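Local structure of neuraminidase (Influenza A virus, 4K3Y) at residues 270-276 with 291-297; 306-312 with 363-369. The protein is a neuraminidase-like surface protein of a bat influenza A virus, a tetrameric beta propeller whose enzymatic activity is uncertain. All coordinates share one frame. Residue numbers count along the deposited sequence, not the author numbering.

Contact 1 of 2, residues 270-276 with 291-297; sequences EGSNSWI and YKFLGTL
Strands 273-276 and 291-294 run antiparallel, with axes 4.5 Å apart and directions 149° apart. N273 faces L294 and W275 faces K292 as non-hydrogen-bonded pairs. S274 with F293 and I276 with Y291 are hydrogen-bonded pairs, with F293 N to S274 O 2.7 Å and Y291 N to I276 O 2.9 Å. W275 (chi1 m, chi2 90°) takes K292 CB over its six-membered ring, 3.8 Å from the centroid, a CH-pi contact. K292 is t at chi1, and its NZ bonds N19. On the other face I276 (m, t) sets CD1 3.4 Å from CE2 of F293 (m). L297 (m, t) brings CD2 to 3.5 Å from S274 CB. At the open end, E270 (t, p), just before its strand, forks: OE1 accepts a hydrogen bond from L297 N at 2.8 Å and OE2 one from T296 OG1 at 2.5 Å. G295 has positive phi (113°), and its N bonds S272 O at 2.9 Å. This is the open end of a beta hairpin whose strands, 273-279 and 286-294, are the middle two of a four-stranded propeller blade.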
loop_
_atom_site.group_PDB
_atom_site.type_symbol
_atom_site.label_atom_id
_atom_site.label_comp_id
_atom_site.label_asym_id
_atom_site.label_seq_id
_atom_site.Cartn_x
_atom_site.Cartn_y
_atom_site.Cartn_z
ATOM N N GLU C 270 12.170 29.009 22.171
ATOM C CA GLU C 270 12.303 30.448 22.419
ATOM C C GLU C 270 11.185 31.258 21.756
ATOM O O GLU C 270 10.982 31.196 20.534
ATOM C CB GLU C 270 13.661 30.962 21.941
ATOM C CG GLU C 270 13.748 32.475 21.857
ATOM C CD GLU C 270 13.990 33.132 23.203
ATOM O OE1 GLU C 270 13.897 32.441 24.239
ATOM O OE2 GLU C 270 14.284 34.348 23.221
ATOM N N GLY C 271 10.465 32.029 22.560
ATOM C CA GLY C 271 9.337 32.768 22.034
ATOM C C GLY C 271 8.960 33.937 22.911
ATOM O O GLY C 271 9.726 34.351 23.792
ATOM N N SER C 272 7.783 34.488 22.638
ATOM C CA SER C 272 7.144 35.428 23.542
ATOM C C SER C 272 6.985 34.644 24.828
ATOM O O SER C 272 7.310 35.113 25.929
ATOM C CB SER C 272 5.780 35.793 22.984
ATOM O OG SER C 272 5.255 34.702 22.241
ATOM N N ASN C 273 6.488 33.424 24.650
ATOM C CA ASN C 273 6.475 32.414 25.689
ATOM C C ASN C 273 7.538 31.394 25.378
ATOM O O ASN C 273 7.638 30.906 24.248
ATOM C CB ASN C 273 5.110 31.736 25.766
ATOM C CG ASN C 273 4.139 32.499 26.635
ATOM O OD1 ASN C 273 4.477 33.554 27.189
ATOM N ND2 ASN C 273 2.923 31.975 26.760
ATOM N N SER C 274 8.339 31.081 26.384
ATOM C CA SER C 274 9.409 30.113 26.212
ATOM C C SER C 274 9.140 28.819 26.962
ATOM O O SER C 274 8.327 28.768 27.882
ATOM C CB SER C 274 10.751 30.707 26.632
ATOM O OG SER C 274 11.257 31.556 25.619
ATOM N N TRP C 275 9.826 27.767 26.553
ATOM C CA TRP C 275 9.615 26.466 27.151
ATOM C C TRP C 275 10.938 25.739 27.309
ATOM O O TRP C 275 11.838 25.861 26.466
ATOM C CB TRP C 275 8.706 25.612 26.262
ATOM C CG TRP C 275 7.342 26.176 25.954
ATOM C CD1 TRP C 275 7.005 26.982 24.898
ATOM C CD2 TRP C 275 6.118 25.919 26.670
ATOM N NE1 TRP C 275 5.655 27.259 24.925
ATOM C CE2 TRP C 275 5.087 26.619 26.000
ATOM C CE3 TRP C 275 5.795 25.171 27.813
ATOM C CZ2 TRP C 275 3.754 26.602 26.443
ATOM C CZ3 TRP C 275 4.466 25.152 28.251
ATOM C CH2 TRP C 275 3.466 25.864 27.565
ATOM N N ILE C 276 11.048 24.980 28.393
ATOM C CA ILE C 276 12.125 24.022 28.543
ATOM C C ILE C 276 11.515 22.665 28.822
ATOM O O ILE C 276 10.779 22.504 29.802
ATOM C CB ILE C 276 13.026 24.366 29.707
ATOM C CG1 ILE C 276 13.635 25.750 29.502
ATOM C CG2 ILE C 276 14.113 23.306 29.840
ATOM C CD1 ILE C 276 14.373 26.236 30.693
ATOM N N TYR C 291 8.239 23.338 31.004
ATOM C CA TYR C 291 8.017 24.501 31.850
ATOM C C TYR C 291 7.855 25.738 30.980
ATOM O O TYR C 291 8.702 26.006 30.120
ATOM C CB TYR C 291 9.232 24.667 32.760
ATOM C CG TYR C 291 9.035 25.520 33.980
ATOM C CD1 TYR C 291 7.807 26.089 34.279
ATOM C CD2 TYR C 291 10.091 25.754 34.843
ATOM C CE1 TYR C 291 7.646 26.875 35.408
ATOM C CE2 TYR C 291 9.943 26.530 35.962
ATOM C CZ TYR C 291 8.726 27.090 36.245
ATOM O OH TYR C 291 8.616 27.865 37.373
ATOM N N LYS C 292 6.768 26.480 31.193
ATOM C CA LYS C 292 6.516 27.699 30.425
ATOM C C LYS C 292 7.148 28.890 31.135
ATOM O O LYS C 292 7.082 29.011 32.371
ATOM C CB LYS C 292 5.015 27.945 30.255
ATOM C CG LYS C 292 4.674 29.043 29.244
ATOM C CD LYS C 292 3.459 29.882 29.668
ATOM C CE LYS C 292 2.136 29.181 29.391
ATOM N NZ LYS C 292 1.067 30.149 29.023
ATOM N N PHE C 293 7.770 29.760 30.348
ATOM C CA PHE C 293 8.387 30.966 30.877
ATOM C C PHE C 293 7.791 32.181 30.177
ATOM O O PHE C 293 7.591 32.166 28.957
ATOM C CB PHE C 293 9.910 30.917 30.700
ATOM C CG PHE C 293 10.597 29.899 31.587
ATOM C CD1 PHE C 293 10.942 30.223 32.892
ATOM C CD2 PHE C 293 10.903 28.623 31.117
ATOM C CE1 PHE C 293 11.569 29.298 33.721
ATOM C CE2 PHE C 293 11.527 27.700 31.941
ATOM C CZ PHE C 293 11.867 28.043 33.248
ATOM N N LEU C 294 7.491 33.222 30.951
ATOM C CA LEU C 294 6.930 34.445 30.386
ATOM C C LEU C 294 8.081 35.349 29.954
ATOM O O LEU C 294 8.683 36.030 30.788
ATOM C CB LEU C 294 6.036 35.151 31.412
ATOM C CG LEU C 294 4.964 34.307 32.121
ATOM C CD1 LEU C 294 4.295 35.091 33.231
ATOM C CD2 LEU C 294 3.927 33.803 31.145
ATOM N N GLY C 295 8.398 35.333 28.659
ATOM C CA GLY C 295 9.564 36.033 28.137
ATOM C C GLY C 295 10.682 35.139 27.600
ATOM O O GLY C 295 10.537 33.921 27.518
ATOM N N THR C 296 11.804 35.761 27.245
ATOM C CA THR C 296 12.926 35.089 26.582
ATOM C C THR C 296 13.728 34.170 27.507
ATOM O O THR C 296 13.771 34.373 28.720
ATOM C CB THR C 296 13.901 36.129 25.978
ATOM O OG1 THR C 296 14.998 35.458 25.349
ATOM C CG2 THR C 296 14.436 37.074 27.074
ATOM N N LEU C 297 14.376 33.165 26.926
ATOM C CA LEU C 297 15.226 32.261 27.688
ATOM C C LEU C 297 16.526 32.952 28.074
ATOM O O LEU C 297 17.316 32.408 28.847
ATOM C CB LEU C 297 15.557 31.022 26.852
ATOM C CG LEU C 297 14.393 30.134 26.402
ATOM C CD1 LEU C 297 14.818 29.196 25.273
ATOM C CD2 LEU C 297 13.834 29.340 27.573
#

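Contact 2 of 2, residues 306-312 with 363-369; sequences RNYQLLS and MPDVNWG. With NAG (2-acetamido-2-deoxy-beta-D-glucopyranose), chain I.
R306 (chi1 t) donates from NH2 to M363 O at 2.6 Å. The same NH2 makes a salt bridge to D365 OD1 at 3.0 Å, though the hydrogen bonds to that oxygen are weak. Here the C-terminal tail, without regular structure, runs along outer strand 306-311 of a beta-propeller blade; the end-to-end directions of 306-312 and 363-369 differ by 18°. M363 N donates to Y308 OH at 2.9 Å, and that hydroxyl also bonds N19. Further on, W368 N donates to L310 O at 2.8 Å and S312 N to G369 O, part of the terminal carboxylate, at 2.8 Å. N367 OD1 (chi1 t, chi2 62°) accepts a hydrogen bond from S312 OG at 2.7 Å, and N367 ND2 donates to G369 O at 2.7 Å. One water joins N307 O to D365 OD1; a second joins Q309 N to the same oxygen. Q309 centres an inverse gamma turn, and L310 and L311 form a classic bulge opposite F288. Y308 (m) packs CE1 3.9 Å from M363 CB. L310 (m, t) meets W368 (m), CD2 to CD1 3.9 Å. M363 and W368 also pack on F121 and V98 of the second subunit. Beside the tail lies a glycan: NAG C8 is 3.6 Å from G369 CA.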
loop_
_atom_site.group_PDB
_atom_site.type_symbol
_atom_site.label_atom_id
_atom_site.label_comp_id
_atom_site.label_asym_id
_atom_site.label_seq_id
_atom_site.Cartn_x
_atom_site.Cartn_y
_atom_site.Cartn_z
ATOM N N ARG C 306 4.200 27.852 34.399
ATOM C CA ARG C 306 3.511 26.585 34.570
ATOM C C ARG C 306 4.354 25.415 34.109
ATOM O O ARG C 306 4.742 25.330 32.937
ATOM C CB ARG C 306 2.171 26.574 33.830
ATOM C CG ARG C 306 1.328 25.332 34.136
ATOM C CD ARG C 306 -0.145 25.678 34.100
ATOM N NE ARG C 306 -1.001 24.524 33.842
ATOM C CZ ARG C 306 -1.215 23.553 34.718
ATOM N NH1 ARG C 306 -0.630 23.591 35.904
ATOM N NH2 ARG C 306 -2.008 22.544 34.406
ATOM N N ASN C 307 4.631 24.519 35.049
ATOM C CA ASN C 307 5.363 23.299 34.769
ATOM C C ASN C 307 4.401 22.140 34.512
ATOM O O ASN C 307 3.725 21.672 35.432
ATOM C CB ASN C 307 6.268 22.969 35.953
ATOM C CG ASN C 307 7.308 21.933 35.614
ATOM O OD1 ASN C 307 8.289 22.232 34.942
ATOM N ND2 ASN C 307 7.102 20.708 36.074
ATOM N N TYR C 308 4.331 21.685 33.267
ATOM C CA TYR C 308 3.477 20.547 32.918
ATOM C C TYR C 308 4.225 19.223 33.046
ATOM O O TYR C 308 5.210 18.987 32.332
ATOM C CB TYR C 308 2.988 20.670 31.473
ATOM C CG TYR C 308 1.914 21.695 31.231
ATOM C CD1 TYR C 308 0.636 21.541 31.773
ATOM C CD2 TYR C 308 2.157 22.803 30.421
ATOM C CE1 TYR C 308 -0.376 22.482 31.523
ATOM C CE2 TYR C 308 1.157 23.741 30.161
ATOM C CZ TYR C 308 -0.104 23.575 30.718
ATOM O OH TYR C 308 -1.083 24.501 30.463
ATOM N N GLN C 309 3.752 18.344 33.921
ATOM C CA GLN C 309 4.336 17.005 34.003
ATOM C C GLN C 309 3.637 15.998 33.092
ATOM O O GLN C 309 2.874 15.135 33.552
ATOM C CB GLN C 309 4.367 16.517 35.436
ATOM C CG GLN C 309 5.467 17.161 36.237
ATOM C CD GLN C 309 5.114 17.222 37.684
ATOM O OE1 GLN C 309 4.499 18.192 38.142
ATOM N NE2 GLN C 309 5.466 16.174 38.424
ATOM N N LEU C 310 3.948 16.111 31.802
ATOM C CA LEU C 310 3.350 15.305 30.730
ATOM C C LEU C 310 3.434 13.778 30.933
ATOM O O LEU C 310 2.427 13.075 30.761
ATOM C CB LEU C 310 3.922 15.723 29.367
ATOM C CG LEU C 310 3.639 17.190 28.963
ATOM C CD1 LEU C 310 4.149 17.543 27.559
ATOM C CD2 LEU C 310 2.152 17.493 29.059
ATOM N N LEU C 311 4.610 13.263 31.306
ATOM C CA LEU C 311 4.760 11.825 31.570
ATOM C C LEU C 311 5.379 11.542 32.934
ATOM O O LEU C 311 6.123 12.360 33.456
ATOM C CB LEU C 311 5.589 11.144 30.486
ATOM C CG LEU C 311 5.006 10.957 29.082
ATOM C CD1 LEU C 311 5.374 12.126 28.199
ATOM C CD2 LEU C 311 5.572 9.700 28.509
ATOM N N SER C 312 5.086 10.368 33.490
ATOM C CA SER C 312 5.563 9.984 34.821
ATOM C C SER C 312 5.983 8.532 34.821
ATOM O O SER C 312 7.024 8.163 35.357
ATOM C CB SER C 312 4.440 10.141 35.834
ATOM O OG SER C 312 3.828 11.403 35.672
ATOM N N MET C 363 -3.814 23.749 29.848
ATOM C CA MET C 363 -4.344 22.413 30.123
ATOM C C MET C 363 -4.369 22.101 31.625
ATOM O O MET C 363 -3.697 22.769 32.422
ATOM C CB MET C 363 -3.500 21.340 29.411
ATOM C CG MET C 363 -3.407 21.424 27.880
ATOM S SD MET C 363 -4.992 21.362 27.015
ATOM C CE MET C 363 -5.737 19.979 27.835
ATOM N N PRO C 364 -5.158 21.083 32.021
ATOM C CA PRO C 364 -5.094 20.546 33.391
ATOM C C PRO C 364 -3.832 19.703 33.600
ATOM O O PRO C 364 -3.158 19.343 32.624
ATOM C CB PRO C 364 -6.322 19.627 33.467
ATOM C CG PRO C 364 -6.551 19.216 32.039
ATOM C CD PRO C 364 -6.230 20.446 31.231
ATOM N N ASP C 365 -3.520 19.409 34.858
ATOM C CA ASP C 365 -2.449 18.478 35.190
ATOM C C ASP C 365 -2.942 17.055 34.941
ATOM O O ASP C 365 -3.793 16.553 35.693
ATOM C CB ASP C 365 -1.994 18.649 36.650
ATOM C CG ASP C 365 -1.318 19.985 36.895
ATOM O OD1 ASP C 365 -0.557 20.423 36.007
ATOM O OD2 ASP C 365 -1.549 20.603 37.961
ATOM N N VAL C 366 -2.409 16.430 33.883
ATOM C CA VAL C 366 -2.786 15.066 33.461
ATOM C C VAL C 366 -1.575 14.218 33.037
ATOM O O VAL C 366 -0.624 14.748 32.467
ATOM C CB VAL C 366 -3.860 15.086 32.324
ATOM C CG1 VAL C 366 -3.810 16.380 31.558
ATOM C CG2 VAL C 366 -3.670 13.923 31.370
ATOM N N ASN C 367 -1.589 12.918 33.335
ATOM C CA ASN C 367 -0.503 12.061 32.881
ATOM C C ASN C 367 -0.800 11.392 31.551
ATOM O O ASN C 367 -1.861 10.798 31.366
ATOM C CB ASN C 367 -0.144 10.995 33.910
ATOM C CG ASN C 367 1.155 10.298 33.564
ATOM O OD1 ASN C 367 2.210 10.939 33.508
ATOM N ND2 ASN C 367 1.089 8.992 33.302
ATOM N N TRP C 368 0.154 11.468 30.635
ATOM C CA TRP C 368 -0.042 10.922 29.300
ATOM C C TRP C 368 0.735 9.629 29.094
ATOM O O TRP C 368 0.665 9.018 28.023
ATOM C CB TRP C 368 0.378 11.942 28.243
ATOM C CG TRP C 368 -0.491 13.136 28.207
ATOM C CD1 TRP C 368 -0.144 14.424 28.516
ATOM C CD2 TRP C 368 -1.871 13.165 27.853
ATOM N NE1 TRP C 368 -1.230 15.256 28.362
ATOM C CE2 TRP C 368 -2.303 14.507 27.956
ATOM C CE3 TRP C 368 -2.789 12.186 27.452
ATOM C CZ2 TRP C 368 -3.617 14.892 27.672
ATOM C CZ3 TRP C 368 -4.089 12.573 27.171
ATOM C CH2 TRP C 368 -4.491 13.913 27.288
ATOM N N GLY C 369 1.483 9.214 30.109
ATOM C CA GLY C 369 2.336 8.052 29.965
ATOM C C GLY C 369 3.520 8.053 30.906
ATOM O O GLY C 369 3.447 8.597 32.012
ATOM O OXT GLY C 369 4.568 7.488 30.578
HETATM C C1 NAG I . 0.658 4.900 34.866
HETATM C C2 NAG I . -0.406 4.479 33.852
HETATM C C3 NAG I . -1.768 4.335 34.514
HETATM C C4 NAG I . -1.683 3.517 35.798
HETATM C C5 NAG I . -0.550 4.025 36.676
HETATM C C6 NAG I . -0.367 3.189 37.935
HETATM C C7 NAG I . -0.211 5.258 31.521
HETATM C C8 NAG I . -0.713 6.325 30.595
HETATM N N2 NAG I . -0.521 5.471 32.802
HETATM O O3 NAG I . -2.680 3.747 33.613
HETATM O O4 NAG I . -2.898 3.664 36.486
HETATM O O5 NAG I . 0.645 3.978 35.931
HETATM O O6 NAG I . 0.524 2.130 37.659
HETATM O O7 NAG I . 0.443 4.293 31.099
HETATM O O HOH W 1 1.368 21.959 36.424
HETATM O O HOH W 2 1.065 18.471 35.047
#

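The two contacts lie in series along the chain and share one propeller blade. Strand 286-294 pairs with 273-279 in contact 1 and with 306-311, the strand of contact 2, on its other side. Their centres are about 17 Å apart. A probable hydrogen bond from K292 N to R306 O, 2.9 Å, joins them. Y308 CD2 also lies 3.9 Å from W275 CZ3, so Y308 of contact 2 packs on W275 of contact 1. N19 serves both through K292 and Y308. In contact 1 the I276 side chain is about 13 Å from a bound calcium ion. Contact 2 instead reaches the second subunit and an attached glycan.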